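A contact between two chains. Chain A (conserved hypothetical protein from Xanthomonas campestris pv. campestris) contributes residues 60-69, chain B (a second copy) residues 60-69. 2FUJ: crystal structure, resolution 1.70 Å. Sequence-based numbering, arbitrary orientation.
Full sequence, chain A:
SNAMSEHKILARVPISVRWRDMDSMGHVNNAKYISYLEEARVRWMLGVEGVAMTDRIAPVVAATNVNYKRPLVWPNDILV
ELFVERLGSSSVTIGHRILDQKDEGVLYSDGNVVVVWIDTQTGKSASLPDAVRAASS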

# COMPACT_ATOMS: atom_id res chain seq x y z
N VAL A 60 17.44 12.26 3.93
CA VAL A 60 16.21 11.88 4.60
C VAL A 60 15.19 12.98 4.29
O VAL A 60 15.54 14.16 4.26
N VAL A 61 13.95 12.59 4.05
CA VAL A 61 12.91 13.56 3.75
C VAL A 61 12.41 14.25 5.00
O VAL A 61 11.93 13.61 5.93
N ALA A 62 12.53 15.57 5.02
CA ALA A 62 12.12 16.37 6.16
C ALA A 62 10.67 16.82 6.03
O ALA A 62 9.99 17.05 7.03
N ALA A 63 10.21 16.96 4.79
CA ALA A 63 8.84 17.39 4.54
C ALA A 63 8.35 17.10 3.12
O ALA A 63 9.13 17.12 2.17
N THR A 64 7.06 16.82 3.00
CA THR A 64 6.43 16.59 1.70
C THR A 64 5.26 17.56 1.64
O THR A 64 4.38 17.54 2.49
N ASN A 65 5.28 18.42 0.63
CA ASN A 65 4.24 19.42 0.44
C ASN A 65 3.67 19.18 -0.94
O ASN A 65 4.22 19.62 -1.95
N VAL A 66 2.55 18.47 -0.97
CA VAL A 66 1.90 18.08 -2.22
C VAL A 66 0.53 18.72 -2.44
O VAL A 66 -0.37 18.60 -1.61
N ASN A 67 0.39 19.40 -3.58
CA ASN A 67 -0.88 20.03 -3.95
C ASN A 67 -1.57 19.14 -4.98
O ASN A 67 -0.95 18.72 -5.95
N TYR A 68 -2.85 18.87 -4.76
CA TYR A 68 -3.64 18.04 -5.65
C TYR A 68 -4.48 18.94 -6.55
O TYR A 68 -5.43 19.56 -6.09
N LYS A 69 -4.10 19.00 -7.82
CA LYS A 69 -4.76 19.86 -8.80
C LYS A 69 -5.98 19.31 -9.50
O LYS A 69 -6.98 20.01 -9.69
N VAL B 60 -12.81 17.48 -0.49
CA VAL B 60 -11.72 16.91 -1.27
C VAL B 60 -10.44 17.55 -0.76
O VAL B 60 -10.41 18.75 -0.46
N VAL B 61 -9.38 16.77 -0.65
CA VAL B 61 -8.11 17.28 -0.18
C VAL B 61 -7.38 18.06 -1.27
O VAL B 61 -7.08 17.52 -2.33
N ALA B 62 -7.10 19.33 -0.98
CA ALA B 62 -6.42 20.19 -1.93
C ALA B 62 -4.91 20.15 -1.75
O ALA B 62 -4.16 20.38 -2.70
N ALA B 63 -4.48 19.86 -0.53
CA ALA B 63 -3.05 19.80 -0.24
C ALA B 63 -2.72 19.07 1.07
O ALA B 63 -3.49 19.10 2.02
N THR B 64 -1.58 18.38 1.07
CA THR B 64 -1.09 17.70 2.27
C THR B 64 0.31 18.23 2.50
O THR B 64 1.18 18.14 1.63
N ASN B 65 0.52 18.81 3.68
CA ASN B 65 1.80 19.38 4.05
C ASN B 65 2.23 18.68 5.33
O ASN B 65 1.80 19.03 6.42
N VAL B 66 3.08 17.68 5.16
CA VAL B 66 3.54 16.84 6.26
C VAL B 66 5.03 16.97 6.57
O VAL B 66 5.88 16.78 5.70
N ASN B 67 5.33 17.31 7.83
CA ASN B 67 6.71 17.43 8.28
C ASN B 67 7.07 16.17 9.06
O ASN B 67 6.32 15.74 9.94
N TYR B 68 8.22 15.59 8.74
CA TYR B 68 8.69 14.37 9.40
C TYR B 68 9.73 14.76 10.44
O TYR B 68 10.84 15.15 10.11
N LYS B 69 9.34 14.65 11.71
CA LYS B 69 10.19 15.03 12.84
C LYS B 69 11.17 13.99 13.36
O LYS B 69 12.32 14.30 13.66

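How does the chain A strand begin its contact with its two-fold mate? The strands run antiparallel, 164° apart in direction, and Val A60 lies out of reach. Val A61 is the first side chain to take part: its CA-to-CB bond points sideways, and its t rotamer brings CG1 to 3.9 Å from CD2 of Tyr B68, an apolar contact. Ala A62 turns its methyl away and contributes backbone instead, its O accepting a hydrogen bond from Tyr B68 N at 2.9 Å.

What do Ala A63 and Thr A64 offer on the two faces of the shared sheet? Ala A63 lies on the face that also carries Asn A65 and Asn A67, and its CB touches OD1 of Asn B67 at 3.5 Å. Thr A64, on the face it shares with Val A66, is a p rotamer whose OG1 meets the ring edge of Tyr B68 and hydrogen-bonds to Tyr B68 OH at 2.7 Å. The backbone pairs it with Val B66: Thr A64 N to Val B66 O is 2.9 Å, and Val B66 N to Thr A64 O is 3.0 Å. Close to the symmetry axis, Thr A64 O and Thr B64 O are both acceptors, 3.4 Å apart; water 1 reconciles them by donating to Thr A64 O and to Thr B64 O, each at 2.8 Å.

What happens at the centre of the register, where Asn A65 faces Asn B65? These residues form a non-hydrogen-bonded pair, their CA atoms 4.4 Å apart, so the side chains sit close together on one face. Asn A65 is an m rotamer, and its end approaches the partner strand more nearly than its CA-to-CB bond suggests: Asn A65 ND2 comes to 3.5 Å from Asn B65 ND2. Asn A65 ND2 also donates to water 2 at 2.8 Å, and that water donates to Asn B67 OD1 at 2.7 Å, linking the two amides.

How do the last residues complete the symmetric pattern? Val A66, a t rotamer, packs its CB 3.9 Å from OG1 of Thr B64. Asn A67, an m rotamer, places OD1 3.5 Å from CB of Ala B63; the same OD1 accepts from water 3 at 2.7 Å, which in turn accepts from Asn B65 ND2 at 2.8 Å. Tyr A68 points toward chain B with chi1 in m, its CD2 3.9 Å from Val B61 CG1 and its OH hydrogen-bonded to Thr B64 OG1 at 2.7 Å. Lys A69 turns away and makes no contact.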

# COMPACT_ATOMS: atom_id res chain seq x y z
CB VAL A 60 16.39 11.75 6.13
CG1 VAL A 60 17.42 10.67 6.44
CG2 VAL A 60 16.83 13.08 6.72
CB VAL A 61 11.72 12.89 3.05
CG1 VAL A 61 10.56 13.86 2.94
CG2 VAL A 61 12.14 12.42 1.67
CB ALA A 62 13.03 17.57 6.31
CB ALA A 63 8.72 18.90 4.82
CB THR A 64 5.92 15.14 1.51
OG1 THR A 64 5.09 14.76 2.62
CG2 THR A 64 7.09 14.18 1.37
CB ASN A 65 4.86 20.81 0.55
CG ASN A 65 5.65 21.00 1.84
OD1 ASN A 65 6.86 21.18 1.81
ND2 ASN A 65 4.96 20.93 2.97
CB VAL A 66 1.76 16.53 -2.24
CG1 VAL A 66 1.20 16.05 -3.57
CG2 VAL A 66 3.11 15.91 -1.96
CB ASN A 67 -0.66 21.40 -4.58
CG ASN A 67 0.15 22.33 -3.70
OD1 ASN A 67 -0.16 22.52 -2.53
ND2 ASN A 67 1.19 22.92 -4.26
CB TYR A 68 -4.50 17.11 -4.80
CG TYR A 68 -3.66 16.31 -3.82
CD1 TYR A 68 -2.96 15.18 -4.23
CD2 TYR A 68 -3.51 16.74 -2.50
CE1 TYR A 68 -2.13 14.49 -3.36
CE2 TYR A 68 -2.68 16.06 -1.62
CZ TYR A 68 -1.99 14.93 -2.05
OH TYR A 68 -1.16 14.25 -1.19
CB LYS A 69 -3.74 20.30 -9.85
CG LYS A 69 -3.17 21.66 -9.61
CD LYS A 69 -2.42 21.70 -8.30
CE LYS A 69 -1.78 23.05 -8.12
NZ LYS A 69 -2.77 24.17 -7.96
CB VAL B 60 -11.89 17.19 -2.79
CG1 VAL B 60 -13.18 16.56 -3.29
CG2 VAL B 60 -11.88 18.68 -3.05
CB VAL B 61 -7.20 16.15 0.31
CG1 VAL B 61 -5.81 16.68 0.59
CG2 VAL B 61 -7.78 15.54 1.57
CB ALA B 62 -6.92 21.62 -1.78
CB ALA B 63 -2.47 21.22 -0.18
CB THR B 64 -1.04 16.15 2.11
OG1 THR B 64 -0.33 15.80 0.92
CG2 THR B 64 -2.45 15.58 2.07
CB ASN B 65 1.63 20.89 4.28
CG ASN B 65 0.98 21.58 3.09
OD1 ASN B 65 -0.12 22.10 3.19
ND2 ASN B 65 1.66 21.57 1.95
CB VAL B 66 3.21 15.36 5.93
CG1 VAL B 66 3.55 14.45 7.10
CG2 VAL B 66 1.74 15.25 5.57
CB ASN B 67 6.89 18.63 9.21
CG ASN B 67 6.43 19.93 8.59
OD1 ASN B 67 6.83 20.27 7.48
ND2 ASN B 67 5.60 20.67 9.30
CB TYR B 68 9.26 13.44 8.34
CG TYR B 68 8.26 13.18 7.23
CD1 TYR B 68 7.23 12.25 7.40
CD2 TYR B 68 8.29 13.91 6.05
CE1 TYR B 68 6.27 12.05 6.43
CE2 TYR B 68 7.32 13.73 5.07
CZ TYR B 68 6.31 12.80 5.26
OH TYR B 68 5.35 12.61 4.30
CB LYS B 69 9.32 15.50 14.00
CG LYS B 69 9.19 16.99 14.08
CD LYS B 69 8.54 17.55 12.84
CE LYS B 69 8.33 19.04 12.99
NZ LYS B 69 9.61 19.81 13.05
O HOH W 1 2.44 15.70 1.82
O HOH W 2 5.48 21.61 5.60
O HOH W 3 1.46 22.93 -0.44